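PDB 6IAH: hydrolase, which is a magnesium-binding phosphatase of the haloacid dehalogenase (HAD) superfamily that probably hydrolyses phosphate esters, perhaps phosphoglycolate among them. Local coordinates for residues K23-Y28 / R103-F108. Numbering follows the deposited sequence.
Sequences KLTAEY and RVFNTF
Phe108 lays one face of its ring on Leu24, and following it outward from CB takes in much of this contact. Its CG lies anti to the carbonyl carbon (chi1 -79°), and the ring beyond it sits against helix 17-32. Leu24 CB stands 3.8 Å from the Phe108 ring centroid and 6° off the ring normal, a CH-pi contact almost over the centre. On one flank Phe108 CD1 meets Leu24 CD1 at 3.9 Å. On the other, Phe108 CD2 is 3.6 Å from Thr25 OG1, which lies near the ring plane, and Phe108 CE2 comes to 3.4 Å from Leu24 O. CE1 and CZ lie by Leu24 CB, CZ also near Leu24 O. Phe119 and Phe121 add edge-to-face ring pairs. An alanine in place of Phe108 would probably leave Leu24 CB without its aromatic face and open a gap beside Phe119 and Phe121. Both helices, 17-32 and 100-110, lie between paired strands 12-13 and 129-130, in a mainly helical insertion consistent with a C1-type HAD cap; the axes of segments 23-28 and 103-108 approach to 9.0 Å, with 134° between their N-to-C directions. Thr25 OG1, hydrogen-bonded to Ala21 O, rests 3.3 Å from Phe105 CA, while CG2 packs against Val104 CG1, the two side chains pointing opposite ways. About a turn beyond Thr25, the Tyr28 ring meets Val104 CG2 obliquely, 3.7 Å from Tyr28 CE1; Val104 CG1 lies by Tyr28 CD1, CG and CB.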
loop_
_atom_site.group_PDB
_atom_site.type_symbol
_atom_site.label_atom_id
_atom_site.label_comp_id
_atom_site.label_asym_id
_atom_site.label_seq_id
_atom_site.Cartn_x
_atom_site.Cartn_y
_atom_site.Cartn_z
ATOM N N LYS A 23 13.951 2.489 2.303
ATOM C CA LYS A 23 15.361 2.282 2.617
ATOM C C LYS A 23 16.302 3.138 1.765
ATOM O O LYS A 23 17.084 3.879 2.298
ATOM C CB LYS A 23 15.687 0.814 2.427
ATOM C CG LYS A 23 17.154 0.462 2.632
ATOM C CD LYS A 23 17.455 -0.867 1.931
ATOM C CE LYS A 23 18.591 -1.595 2.592
ATOM N NZ LYS A 23 19.918 -1.075 2.292
ATOM N N LEU A 24 16.186 3.094 0.459
ATOM C CA LEU A 24 17.038 3.884 -0.387
ATOM C C LEU A 24 16.883 5.397 -0.207
ATOM O O LEU A 24 17.857 6.162 -0.259
ATOM C CB LEU A 24 16.834 3.524 -1.869
ATOM C CG LEU A 24 17.132 2.084 -2.258
ATOM C CD1 LEU A 24 16.851 1.965 -3.748
ATOM C CD2 LEU A 24 18.582 1.694 -1.910
ATOM N N THR A 25 15.662 5.855 -0.036
ATOM C CA THR A 25 15.464 7.280 0.261
ATOM C C THR A 25 16.160 7.733 1.559
ATOM O O THR A 25 16.833 8.746 1.572
ATOM C CB THR A 25 13.965 7.552 0.409
ATOM O OG1 THR A 25 13.368 7.175 -0.821
ATOM C CG2 THR A 25 13.713 8.950 0.805
ATOM N N ALA A 26 16.001 6.978 2.628
ATOM C CA ALA A 26 16.611 7.314 3.886
ATOM C C ALA A 26 18.112 7.276 3.687
ATOM O O ALA A 26 18.811 8.177 4.159
ATOM C CB ALA A 26 16.188 6.385 5.001
ATOM N N GLU A 27 18.585 6.263 2.974
ATOM C CA GLU A 27 20.063 6.078 2.830
ATOM C C GLU A 27 20.655 7.138 1.940
ATOM O O GLU A 27 21.768 7.556 2.194
ATOM C CB GLU A 27 20.391 4.697 2.358
ATOM C CG GLU A 27 20.227 3.643 3.409
ATOM C CD GLU A 27 20.466 2.216 2.876
ATOM O OE1 GLU A 27 20.651 2.026 1.658
ATOM O OE2 GLU A 27 20.418 1.290 3.713
ATOM N N TYR A 28 19.863 7.693 1.000
ATOM C CA TYR A 28 20.271 8.842 0.196
ATOM C C TYR A 28 20.545 10.052 1.124
ATOM O O TYR A 28 21.585 10.699 0.986
ATOM C CB TYR A 28 19.174 9.198 -0.820
ATOM C CG TYR A 28 19.431 10.432 -1.644
ATOM C CD1 TYR A 28 19.027 11.681 -1.187
ATOM C CD2 TYR A 28 20.114 10.359 -2.871
ATOM C CE1 TYR A 28 19.266 12.855 -1.917
ATOM C CE2 TYR A 28 20.359 11.530 -3.616
ATOM C CZ TYR A 28 19.897 12.774 -3.127
ATOM O OH TYR A 28 20.112 13.956 -3.788
ATOM N N ARG A 103 10.487 14.075 -3.326
ATOM C CA ARG A 103 11.078 14.086 -4.619
ATOM C C ARG A 103 12.034 12.899 -4.750
ATOM O O ARG A 103 12.036 12.196 -5.789
ATOM C CB ARG A 103 11.801 15.420 -4.890
ATOM C CG ARG A 103 12.073 15.606 -6.344
ATOM C CD ARG A 103 13.084 16.673 -6.682
ATOM N NE ARG A 103 13.240 16.751 -8.139
ATOM C CZ ARG A 103 13.758 17.776 -8.809
ATOM N NH1 ARG A 103 14.229 18.840 -8.163
ATOM N NH2 ARG A 103 13.801 17.747 -10.147
ATOM N N VAL A 104 12.813 12.655 -3.711
ATOM C CA VAL A 104 13.790 11.526 -3.764
ATOM C C VAL A 104 13.031 10.162 -3.719
ATOM O O VAL A 104 13.306 9.263 -4.509
ATOM C CB VAL A 104 14.782 11.607 -2.615
ATOM C CG1 VAL A 104 15.570 10.291 -2.468
ATOM C CG2 VAL A 104 15.720 12.800 -2.788
ATOM N N PHE A 105 12.033 10.045 -2.847
ATOM C CA PHE A 105 11.267 8.806 -2.768
ATOM C C PHE A 105 10.649 8.476 -4.135
ATOM O O PHE A 105 10.707 7.337 -4.614
ATOM C CB PHE A 105 10.201 8.891 -1.671
ATOM C CG PHE A 105 9.532 7.579 -1.349
ATOM C CD1 PHE A 105 8.623 7.005 -2.232
ATOM C CD2 PHE A 105 9.814 6.907 -0.178
ATOM C CE1 PHE A 105 8.015 5.794 -1.926
ATOM C CE2 PHE A 105 9.183 5.727 0.145
ATOM C CZ PHE A 105 8.282 5.167 -0.730
ATOM N N ASN A 106 9.972 9.455 -4.737
ATOM C CA ASN A 106 9.308 9.212 -5.971
ATOM C C ASN A 106 10.303 8.876 -7.124
ATOM O O ASN A 106 9.995 8.059 -8.014
ATOM C CB ASN A 106 8.408 10.405 -6.365
ATOM C CG ASN A 106 7.096 10.451 -5.594
ATOM O OD1 ASN A 106 6.624 9.470 -5.049
ATOM N ND2 ASN A 106 6.493 11.621 -5.564
ATOM N N THR A 107 11.459 9.506 -7.132
ATOM C CA THR A 107 12.532 9.155 -8.052
ATOM C C THR A 107 12.872 7.639 -7.948
ATOM O O THR A 107 12.945 6.962 -8.971
ATOM C CB THR A 107 13.769 10.057 -7.807
ATOM O OG1 THR A 107 13.388 11.433 -8.035
ATOM C CG2 THR A 107 14.916 9.690 -8.742
ATOM N N PHE A 108 13.002 7.128 -6.725
ATOM C CA PHE A 108 13.370 5.719 -6.488
ATOM C C PHE A 108 12.177 4.770 -6.820
ATOM O O PHE A 108 12.377 3.726 -7.434
ATOM C CB PHE A 108 13.814 5.474 -5.046
ATOM C CG PHE A 108 15.207 5.904 -4.750
ATOM C CD1 PHE A 108 16.278 5.447 -5.521
ATOM C CD2 PHE A 108 15.490 6.736 -3.658
ATOM C CE1 PHE A 108 17.585 5.850 -5.217
ATOM C CE2 PHE A 108 16.780 7.138 -3.369
ATOM C CZ PHE A 108 17.826 6.679 -4.123
#